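Local coordinates for protein cycloalternan-forming enzyme (Listeria monocytogenes serovar 1/2a, PDB 5F7U) that belongs to glycosyl hydrolase family 31 and joins a TIM-barrel domain to a C-terminal family 6 carbohydrate-binding module that holds glycan and magnesium, at residues Y941-G946 / V976-D981; M991-S996 / D1057-K1062. The protein carries 1 engineered substitution. All blocks are in the same frame, centred on the assembly; numbering follows the deposited sequence.

In the fold
Both interactions lie in the carbohydrate-binding module, with centres about 10 Å apart. In interaction 1 strand 941-942 and the turn after it cover strand 975-981; in interaction 2 strands 987-996 and 1054-1062 pair edge to edge. Strand 941-942 is also the neighbour of strand 1054-1062, so the two contacts meet along the backbone: Tyr941 N lies 2.8 Å from Val1059 O and Ala943 N 3.1 Å from Asp1057 O, both probable hydrogen bonds. Magnesium joins them again, taking carboxylate oxygens of Glu942 and Glu944 from interaction 1 and of Asp1057 from interaction 2. Glu944, Phe945 and Gly946 belong to a glycan pocket; the nearest atom of the alpha-D-glucopyranose by Phe945 lies about 9 Å from the ion.

Interaction 1: Y941-G946 / V976-D981. With MG (magnesium ion), chain G; GLC (alpha-D-glucopyranose), chain B.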
ATOM      1  N   TYR A 941      24.106 -24.095  12.665  1.00 17.19           N
ATOM      2  CA  TYR A 941      23.935 -22.927  13.522  1.00 16.96           C
ATOM      3  C   TYR A 941      25.340 -22.442  13.878  1.00 17.22           C
ATOM      4  O   TYR A 941      26.058 -23.101  14.639  1.00 17.37           O
ATOM      5  CB  TYR A 941      23.182 -23.326  14.803  1.00 16.98           C
ATOM      6  CG  TYR A 941      21.732 -23.675  14.564  1.00 16.92           C
ATOM      7  CD1 TYR A 941      21.353 -24.945  14.095  1.00 17.37           C
ATOM      8  CD2 TYR A 941      20.735 -22.717  14.781  1.00 17.00           C
ATOM      9  CE1 TYR A 941      20.013 -25.253  13.861  1.00 17.50           C
ATOM     10  CE2 TYR A 941      19.400 -23.017  14.578  1.00 17.14           C
ATOM     11  CZ  TYR A 941      19.045 -24.274  14.093  1.00 17.55           C
ATOM     12  OH  TYR A 941      17.702 -24.544  13.888  1.00 18.04           O
ATOM     13  N   GLU A 942      25.732 -21.300  13.321  1.00 17.51           N
ATOM     14  CA  GLU A 942      27.108 -20.817  13.473  1.00 18.10           C
ATOM     15  C   GLU A 942      27.341 -20.275  14.876  1.00 18.27           C
ATOM     16  O   GLU A 942      26.538 -19.461  15.391  1.00 18.09           O
ATOM     17  CB  GLU A 942      27.443 -19.753  12.413  1.00 18.43           C
ATOM     18  CG  GLU A 942      27.442 -20.277  10.978  1.00 18.69           C
ATOM     19  CD  GLU A 942      28.454 -21.385  10.726  1.00 19.21           C
ATOM     20  OE1 GLU A 942      29.478 -21.501  11.465  1.00 19.55           O
ATOM     21  OE2 GLU A 942      28.237 -22.142   9.744  1.00 19.78           O
ATOM     22  N   ALA A 943      28.431 -20.728  15.504  1.00 18.46           N
ATOM     23  CA  ALA A 943      28.755 -20.278  16.851  1.00 18.95           C
ATOM     24  C   ALA A 943      28.984 -18.763  16.901  1.00 19.48           C
ATOM     25  O   ALA A 943      28.624 -18.109  17.882  1.00 19.23           O
ATOM     26  CB  ALA A 943      29.958 -21.037  17.402  1.00 19.42           C
ATOM     27  N   GLU A 944      29.552 -18.216  15.823  1.00 20.04           N
ATOM     28  CA  GLU A 944      29.857 -16.784  15.730  1.00 21.21           C
ATOM     29  C   GLU A 944      28.586 -15.905  15.672  1.00 21.37           C
ATOM     30  O   GLU A 944      28.656 -14.684  15.905  1.00 21.87           O
ATOM     31  CB  GLU A 944      30.801 -16.508  14.541  1.00 21.69           C
ATOM     32  CG  GLU A 944      30.281 -16.927  13.170  1.00 21.47           C
ATOM     33  CD  GLU A 944      30.703 -18.328  12.701  1.00 21.18           C
ATOM     34  OE1 GLU A 944      30.890 -19.290  13.484  1.00 21.48           O
ATOM     35  OE2 GLU A 944      30.818 -18.490  11.479  1.00 21.35           O
ATOM     36  N   PHE A 945      27.444 -16.533  15.371  1.00 21.39           N
ATOM     37  CA  PHE A 945      26.138 -15.844  15.389  1.00 21.86           C
ATOM     38  C   PHE A 945      25.374 -16.054  16.696  1.00 22.34           C
ATOM     39  O   PHE A 945      24.271 -15.498  16.884  1.00 22.49           O
ATOM     40  CB  PHE A 945      25.248 -16.250  14.203  1.00 21.60           C
ATOM     41  CG  PHE A 945      25.859 -16.040  12.838  1.00 22.11           C
ATOM     42  CD1 PHE A 945      26.841 -15.060  12.595  1.00 23.33           C
ATOM     43  CD2 PHE A 945      25.418 -16.818  11.765  1.00 21.90           C
ATOM     44  CE1 PHE A 945      27.387 -14.889  11.312  1.00 23.80           C
ATOM     45  CE2 PHE A 945      25.947 -16.646  10.481  1.00 22.69           C
ATOM     46  CZ  PHE A 945      26.934 -15.677  10.254  1.00 23.46           C
ATOM     47  N   GLY A 946      25.948 -16.838  17.605  1.00 22.67           N
ATOM     48  CA  GLY A 946      25.287 -17.133  18.882  1.00 23.18           C
ATOM     49  C   GLY A 946      25.300 -15.939  19.824  1.00 23.91           C
ATOM     50  O   GLY A 946      25.904 -14.893  19.522  1.00 24.26           O
ATOM     51  N   VAL A 976      28.311 -19.612  25.139  1.00 23.85           N
ATOM     52  CA  VAL A 976      27.786 -19.441  23.776  1.00 23.30           C
ATOM     53  C   VAL A 976      26.356 -19.997  23.814  1.00 22.92           C
ATOM     54  O   VAL A 976      26.158 -21.171  24.129  1.00 22.76           O
ATOM     55  CB  VAL A 976      28.641 -20.184  22.705  1.00 22.81           C
ATOM     56  CG1 VAL A 976      28.097 -19.950  21.299  1.00 22.18           C
ATOM     57  CG2 VAL A 976      30.098 -19.744  22.755  1.00 23.78           C
ATOM     58  N   GLU A 977      25.374 -19.146  23.516  1.00 23.38           N
ATOM     59  CA  GLU A 977      23.959 -19.535  23.564  1.00 23.28           C
ATOM     60  C   GLU A 977      23.363 -19.541  22.159  1.00 22.45           C
ATOM     61  O   GLU A 977      23.523 -18.576  21.402  1.00 22.19           O
ATOM     62  CB  GLU A 977      23.173 -18.616  24.507  1.00 25.29           C
ATOM     63  CG  GLU A 977      21.674 -18.921  24.587  1.00 27.27           C
ATOM     64  CD  GLU A 977      20.920 -18.148  25.675  1.00 29.78           C
ATOM     65  OE1 GLU A 977      21.541 -17.438  26.494  1.00 32.36           O
ATOM     66  OE2 GLU A 977      19.673 -18.257  25.715  1.00 30.73           O
ATOM     67  N   PHE A 978      22.692 -20.645  21.825  1.00 20.91           N
ATOM     68  CA  PHE A 978      22.037 -20.843  20.531  1.00 20.41           C
ATOM     69  C   PHE A 978      20.523 -20.895  20.704  1.00 20.80           C
ATOM     70  O   PHE A 978      20.005 -21.377  21.735  1.00 20.84           O
ATOM     71  CB  PHE A 978      22.448 -22.178  19.895  1.00 19.50           C
ATOM     72  CG  PHE A 978      23.915 -22.289  19.532  1.00 19.56           C
ATOM     73  CD1 PHE A 978      24.864 -22.710  20.472  1.00 19.55           C
ATOM     74  CD2 PHE A 978      24.346 -22.030  18.228  1.00 19.76           C
ATOM     75  CE1 PHE A 978      26.209 -22.838  20.126  1.00 20.14           C
ATOM     76  CE2 PHE A 978      25.695 -22.149  17.880  1.00 19.97           C
ATOM     77  CZ  PHE A 978      26.628 -22.556  18.830  1.00 20.40           C
ATOM     78  N   ASP A 979      19.829 -20.439  19.670  1.00 20.73           N
ATOM     79  CA  ASP A 979      18.390 -20.571  19.554  1.00 21.45           C
ATOM     80  C   ASP A 979      18.187 -21.619  18.480  1.00 20.42           C
ATOM     81  O   ASP A 979      18.455 -21.362  17.301  1.00 19.91           O
ATOM     82  CB  ASP A 979      17.771 -19.238  19.111  1.00 23.98           C
ATOM     83  CG  ASP A 979      18.011 -18.108  20.102  1.00 26.91           C
ATOM     84  OD1 ASP A 979      17.626 -18.251  21.280  1.00 29.13           O
ATOM     85  OD2 ASP A 979      18.545 -17.052  19.690  1.00 28.99           O
ATOM     86  N   ILE A 980      17.746 -22.817  18.869  1.00 19.25           N
ATOM     87  CA  ILE A 980      17.745 -23.938  17.938  1.00 19.44           C
ATOM     88  C   ILE A 980      16.362 -24.523  17.709  1.00 19.67           C
ATOM     89  O   ILE A 980      15.614 -24.757  18.655  1.00 19.51           O
ATOM     90  CB  ILE A 980      18.745 -25.033  18.373  1.00 19.38           C
ATOM     91  CG1 ILE A 980      20.170 -24.505  18.156  1.00 20.13           C
ATOM     92  CG2 ILE A 980      18.515 -26.343  17.597  1.00 19.40           C
ATOM     93  CD1 ILE A 980      21.273 -25.369  18.710  1.00 20.74           C
ATOM     94  N   ASP A 981      16.026 -24.735  16.439  1.00 20.31           N
ATOM     95  CA  ASP A 981      14.789 -25.435  16.104  1.00 21.10           C
ATOM     96  C   ASP A 981      14.955 -26.945  16.006  1.00 20.90           C
ATOM     97  O   ASP A 981      16.004 -27.444  15.583  1.00 21.20           O
ATOM     98  CB  ASP A 981      14.226 -24.896  14.790  1.00 22.33           C
ATOM     99  CG  ASP A 981      13.547 -23.561  14.961  1.00 23.95           C
ATOM    100  OD1 ASP A 981      12.878 -23.357  16.011  1.00 24.56           O
ATOM    101  OD2 ASP A 981      13.685 -22.708  14.046  1.00 24.99           O
TER
HETATM  102 MG    MG G1101      31.517 -20.890  12.066  1.00 11.61          MG
HETATM  103  C1  GLC B   2      28.832 -11.634  13.885  1.00 26.51           C
HETATM  104  C2  GLC B   2      29.923 -12.247  12.994  1.00 26.19           C
HETATM  105  C3  GLC B   2      30.070 -11.470  11.682  1.00 24.81           C
HETATM  106  C4  GLC B   2      28.742 -11.348  10.937  1.00 23.81           C
HETATM  107  C5  GLC B   2      27.687 -10.794  11.894  1.00 22.85           C
HETATM  108  C6  GLC B   2      26.301 -10.748  11.274  1.00 21.23           C
HETATM  109  O2  GLC B   2      31.168 -12.315  13.698  1.00 26.97           O
HETATM  110  O3  GLC B   2      31.002 -12.135  10.833  1.00 25.84           O
HETATM  111  O4  GLC B   2      28.881 -10.468   9.809  1.00 23.66           O
HETATM  112  O5  GLC B   2      27.619 -11.569  13.110  1.00 23.38           O
HETATM  113  O6  GLC B   2      25.467 -10.163  12.283  1.00 18.77           O
HETATM  114  O   HOH W   1      17.140 -26.992  13.055  1.00 23.37           O
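Metal coordination ties together the two glutamates of 941-946. Glu942 binds magnesium through OE1 alone, 2.2 Å from the ion, whereas Glu944 grips it with both carboxylate oxygens, OE2 the more distant of the two. Each glutamate chain bends at chi2 to reach the ion; Thr961 O, Gly964 O and Asp1057 OD1 complete the site, and the other oxygen of Glu942, OE2, is hydrogen-bonded to Asn916 ND2. Polar contact across the segments centres on the Tyr941 hydroxyl. Asp981 N donates to Tyr941 OH at 3.1 Å, with an N-H...O angle of 156°. A water in the plane of the phenol ring, 2.6 Å from Tyr941 OH, donates to Asp981 O at 2.8 Å, so the hydroxyl is linked to Asp981 directly at N and through the water at O. Gly946 CA closes on Glu977 O, a backbone contact bringing the turn up to the strand. Apolar contacts fill the length between. Ile980 CG1 sits over the centre of one face of the Tyr941 ring, 3.9 Å from its centroid and 11° off the normal, a CH-pi contact. Phe978 runs alongside, CD2 3.8 Å from Tyr941 CB and CZ 3.9 Å from Ala943 CB. Val976 CG1 packs loosely beside Ala943. On the glycan side Phe945 CD1 approaches O5 of a glucose at 3.6 Å. The tyrosine is thus held at its tip by hydrogen bonds and over one face by isoleucine, while Glu942 from the strand and Glu944 from the 3-10 turn each present a carboxylate to the ion, which probably relieves their mutual repulsion and that with Asp1057.

Interaction 2: M991-S996 / D1057-K1062; sequences MEVRYS and DHVVIK. With MG (magnesium ion), chain G.
Arg994 has CG anti to its backbone N (chi1 -171°) and runs extended as far as NE, while His1058 CG takes the crowded position between the backbone N and the carbonyl carbon (chi1 71°), which swings its ring beneath the arginine stem. Arg994 CB lies over one face of the imidazole, 3.8 Å from the ring centroid and offset toward the rim, a CH-pi contact. Beyond it, Arg994 NH1 meets the anti lone pair of Asp1057 OD2 at 2.8 Å, close to the guanidinium plane; NH1 is also hydrogen-bonded to Gly959 O. The salt bridge probably helps orient a carboxylate whose other oxygen, Asp1057 OD1, binds magnesium at 2.2 Å. His1058 ND1 is hydrogen-bonded to Thr961 OG1, and its NE2 shares an in-plane water with Glu992 OE1. Glu992 crosses the straight Lys1062 chain and receives its NZ on the anti lone pair of OE2 at 2.7 Å; that ammonium also pairs with Glu1030. The backbones pair antiparallel: Glu992 N to Val1060 O at 2.7 Å, Val1060 N to Glu992 O at 3.0 Å, and Arg994 N to His1058 O at 3.1 Å, nearly straight at 170°. Asp1057 N then returns to Arg994 O at 2.8 Å, so two residues face one arginine. On the other face Met991 CG touches both Val1059 CB and Ile1061 CD1, and Val993 CG2 touches Val1059 CG1, with Phe1044 packed against this surface. Antiparallel strands with a classic beta bulge at the metal-binding aspartate and an apolar face turned inward are in keeping with the beta-sandwich of family 6 carbohydrate-binding modules.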
ATOM      1  N   MET A 991      23.124 -33.709  18.082  1.00 19.07           N
ATOM      2  CA  MET A 991      23.769 -32.417  17.868  1.00 19.40           C
ATOM      3  C   MET A 991      25.257 -32.625  17.549  1.00 20.20           C
ATOM      4  O   MET A 991      26.010 -33.133  18.393  1.00 20.97           O
ATOM      5  CB  MET A 991      23.571 -31.533  19.105  1.00 19.52           C
ATOM      6  CG  MET A 991      24.269 -30.179  19.005  1.00 20.14           C
ATOM      7  SD  MET A 991      23.924 -29.093  20.402  1.00 21.12           S
ATOM      8  CE  MET A 991      24.709 -29.978  21.762  1.00 21.43           C
ATOM      9  N   GLU A 992      25.665 -32.290  16.318  1.00 19.92           N
ATOM     10  CA  GLU A 992      27.076 -32.278  15.938  1.00 20.62           C
ATOM     11  C   GLU A 992      27.707 -30.999  16.458  1.00 19.93           C
ATOM     12  O   GLU A 992      27.162 -29.923  16.252  1.00 19.40           O
ATOM     13  CB  GLU A 992      27.251 -32.272  14.420  1.00 21.57           C
ATOM     14  CG  GLU A 992      26.837 -33.544  13.700  1.00 23.02           C
ATOM     15  CD  GLU A 992      27.209 -33.509  12.221  1.00 24.48           C
ATOM     16  OE1 GLU A 992      27.546 -32.427  11.689  1.00 24.83           O
ATOM     17  OE2 GLU A 992      27.178 -34.565  11.571  1.00 25.96           O
ATOM     18  N   VAL A 993      28.832 -31.134  17.143  1.00 20.07           N
ATOM     19  CA  VAL A 993      29.596 -29.982  17.643  1.00 19.81           C
ATOM     20  C   VAL A 993      30.933 -29.981  16.902  1.00 20.38           C
ATOM     21  O   VAL A 993      31.745 -30.901  17.087  1.00 21.57           O
ATOM     22  CB  VAL A 993      29.807 -30.050  19.187  1.00 19.80           C
ATOM     23  CG1 VAL A 993      30.688 -28.875  19.659  1.00 20.26           C
ATOM     24  CG2 VAL A 993      28.459 -30.043  19.923  1.00 19.33           C
ATOM     25  N   ARG A 994      31.157 -28.963  16.068  1.00 20.21           N
ATOM     26  CA  ARG A 994      32.387 -28.841  15.290  1.00 20.87           C
ATOM     27  C   ARG A 994      33.324 -27.833  15.933  1.00 20.99           C
ATOM     28  O   ARG A 994      32.965 -26.683  16.156  1.00 20.50           O
ATOM     29  CB  ARG A 994      32.105 -28.486  13.817  1.00 21.16           C
ATOM     30  CG  ARG A 994      33.347 -28.564  12.931  1.00 22.60           C
ATOM     31  CD  ARG A 994      32.998 -28.548  11.460  1.00 23.29           C
ATOM     32  NE  ARG A 994      34.138 -28.896  10.596  1.00 25.05           N
ATOM     33  CZ  ARG A 994      34.813 -28.036   9.830  1.00 25.69           C
ATOM     34  NH1 ARG A 994      34.498 -26.739   9.800  1.00 25.66           N
ATOM     35  NH2 ARG A 994      35.815 -28.483   9.075  1.00 27.16           N
ATOM     36  N   TYR A 995      34.548 -28.282  16.203  1.00 21.47           N
ATOM     37  CA  TYR A 995      35.462 -27.531  17.052  1.00 21.76           C
ATOM     38  C   TYR A 995      36.898 -27.895  16.694  1.00 23.01           C
ATOM     39  O   TYR A 995      37.154 -28.901  16.016  1.00 23.20           O
ATOM     40  CB  TYR A 995      35.220 -27.890  18.535  1.00 21.61           C
ATOM     41  CG  TYR A 995      35.717 -29.290  18.837  1.00 22.34           C
ATOM     42  CD1 TYR A 995      34.981 -30.411  18.433  1.00 22.01           C
ATOM     43  CD2 TYR A 995      36.957 -29.491  19.445  1.00 23.59           C
ATOM     44  CE1 TYR A 995      35.452 -31.699  18.656  1.00 22.83           C
ATOM     45  CE2 TYR A 995      37.439 -30.769  19.674  1.00 24.51           C
ATOM     46  CZ  TYR A 995      36.679 -31.860  19.280  1.00 24.16           C
ATOM     47  OH  TYR A 995      37.180 -33.113  19.506  1.00 25.39           O
ATOM     48  N   SER A 996      37.832 -27.115  17.216  1.00 23.59           N
ATOM     49  CA  SER A 996      39.231 -27.519  17.199  1.00 25.38           C
ATOM     50  C   SER A 996      39.775 -27.449  18.628  1.00 26.23           C
ATOM     51  O   SER A 996      39.361 -26.598  19.421  1.00 25.65           O
ATOM     52  CB  SER A 996      40.020 -26.622  16.250  1.00 26.18           C
ATOM     53  OG  SER A 996      41.353 -27.068  16.119  1.00 28.22           O
ATOM     54  N   ASP A1057      33.269 -23.862  16.046  1.00 21.17           N
ATOM     55  CA  ASP A1057      32.811 -23.457  14.712  1.00 21.19           C
ATOM     56  C   ASP A1057      31.286 -23.304  14.594  1.00 20.46           C
ATOM     57  O   ASP A1057      30.780 -22.248  14.215  1.00 20.76           O
ATOM     58  CB  ASP A1057      33.308 -24.445  13.647  1.00 21.64           C
ATOM     59  CG  ASP A1057      33.008 -23.974  12.223  1.00 22.16           C
ATOM     60  OD1 ASP A1057      32.678 -22.771  12.007  1.00 21.90           O
ATOM     61  OD2 ASP A1057      33.100 -24.831  11.326  1.00 22.68           O
ATOM     62  N   HIS A1058      30.572 -24.376  14.894  1.00 19.74           N
ATOM     63  CA  HIS A1058      29.124 -24.451  14.653  1.00 19.20           C
ATOM     64  C   HIS A1058      28.541 -25.678  15.324  1.00 18.95           C
ATOM     65  O   HIS A1058      29.284 -26.546  15.771  1.00 19.06           O
ATOM     66  CB  HIS A1058      28.801 -24.482  13.134  1.00 19.50           C
ATOM     67  CG  HIS A1058      29.159 -25.764  12.422  1.00 19.71           C
ATOM     68  ND1 HIS A1058      29.763 -25.770  11.181  1.00 20.37           N
ATOM     69  CD2 HIS A1058      28.943 -27.065  12.731  1.00 19.32           C
ATOM     70  CE1 HIS A1058      29.912 -27.016  10.763  1.00 20.72           C
ATOM     71  NE2 HIS A1058      29.427 -27.823  11.688  1.00 20.28           N
ATOM     72  N   VAL A1059      27.210 -25.725  15.376  1.00 18.46           N
ATOM     73  CA  VAL A1059      26.488 -26.971  15.651  1.00 18.42           C
ATOM     74  C   VAL A1059      25.560 -27.328  14.490  1.00 18.23           C
ATOM     75  O   VAL A1059      25.042 -26.440  13.796  1.00 18.36           O
ATOM     76  CB  VAL A1059      25.729 -26.970  17.014  1.00 18.47           C
ATOM     77  CG1 VAL A1059      26.688 -26.732  18.187  1.00 19.02           C
ATOM     78  CG2 VAL A1059      24.604 -25.951  17.029  1.00 18.13           C
ATOM     79  N   VAL A1060      25.377 -28.632  14.269  1.00 17.89           N
ATOM     80  CA  VAL A1060      24.419 -29.149  13.291  1.00 17.94           C
ATOM     81  C   VAL A1060      23.443 -30.047  14.039  1.00 17.72           C
ATOM     82  O   VAL A1060      23.868 -30.857  14.879  1.00 17.53           O
ATOM     83  CB  VAL A1060      25.132 -29.891  12.120  1.00 18.65           C
ATOM     84  CG1 VAL A1060      24.146 -30.699  11.283  1.00 19.09           C
ATOM     85  CG2 VAL A1060      25.843 -28.876  11.228  1.00 19.22           C
ATOM     86  N   ILE A1061      22.145 -29.901  13.752  1.00 17.65           N
ATOM     87  CA  ILE A1061      21.133 -30.793  14.317  1.00 18.03           C
ATOM     88  C   ILE A1061      20.754 -31.808  13.245  1.00 19.03           C
ATOM     89  O   ILE A1061      20.395 -31.425  12.123  1.00 19.16           O
ATOM     90  CB  ILE A1061      19.863 -30.031  14.808  1.00 17.91           C
ATOM     91  CG1 ILE A1061      20.219 -28.884  15.784  1.00 17.65           C
ATOM     92  CG2 ILE A1061      18.837 -31.003  15.415  1.00 17.92           C
ATOM     93  CD1 ILE A1061      20.964 -29.276  17.060  1.00 18.16           C
ATOM     94  N   LYS A1062      20.870 -33.097  13.580  1.00 19.75           N
ATOM     95  CA  LYS A1062      20.494 -34.145  12.652  1.00 21.77           C
ATOM     96  C   LYS A1062      19.727 -35.236  13.375  1.00 22.77           C
ATOM     97  O   LYS A1062      19.576 -35.199  14.598  1.00 21.58           O
ATOM     98  CB  LYS A1062      21.720 -34.706  11.906  1.00 22.86           C
ATOM     99  CG  LYS A1062      22.795 -35.326  12.781  1.00 23.38           C
ATOM    100  CD  LYS A1062      23.967 -35.841  11.947  1.00 24.74           C
ATOM    101  CE  LYS A1062      24.916 -36.656  12.806  1.00 25.25           C
ATOM    102  NZ  LYS A1062      26.131 -37.052  12.036  1.00 26.62           N
TER
HETATM  103 MG    MG G1101      31.517 -20.890  12.066  1.00 11.61          MG
HETATM  104  O   HOH W   2      29.524 -30.504  11.974  1.00 27.01           O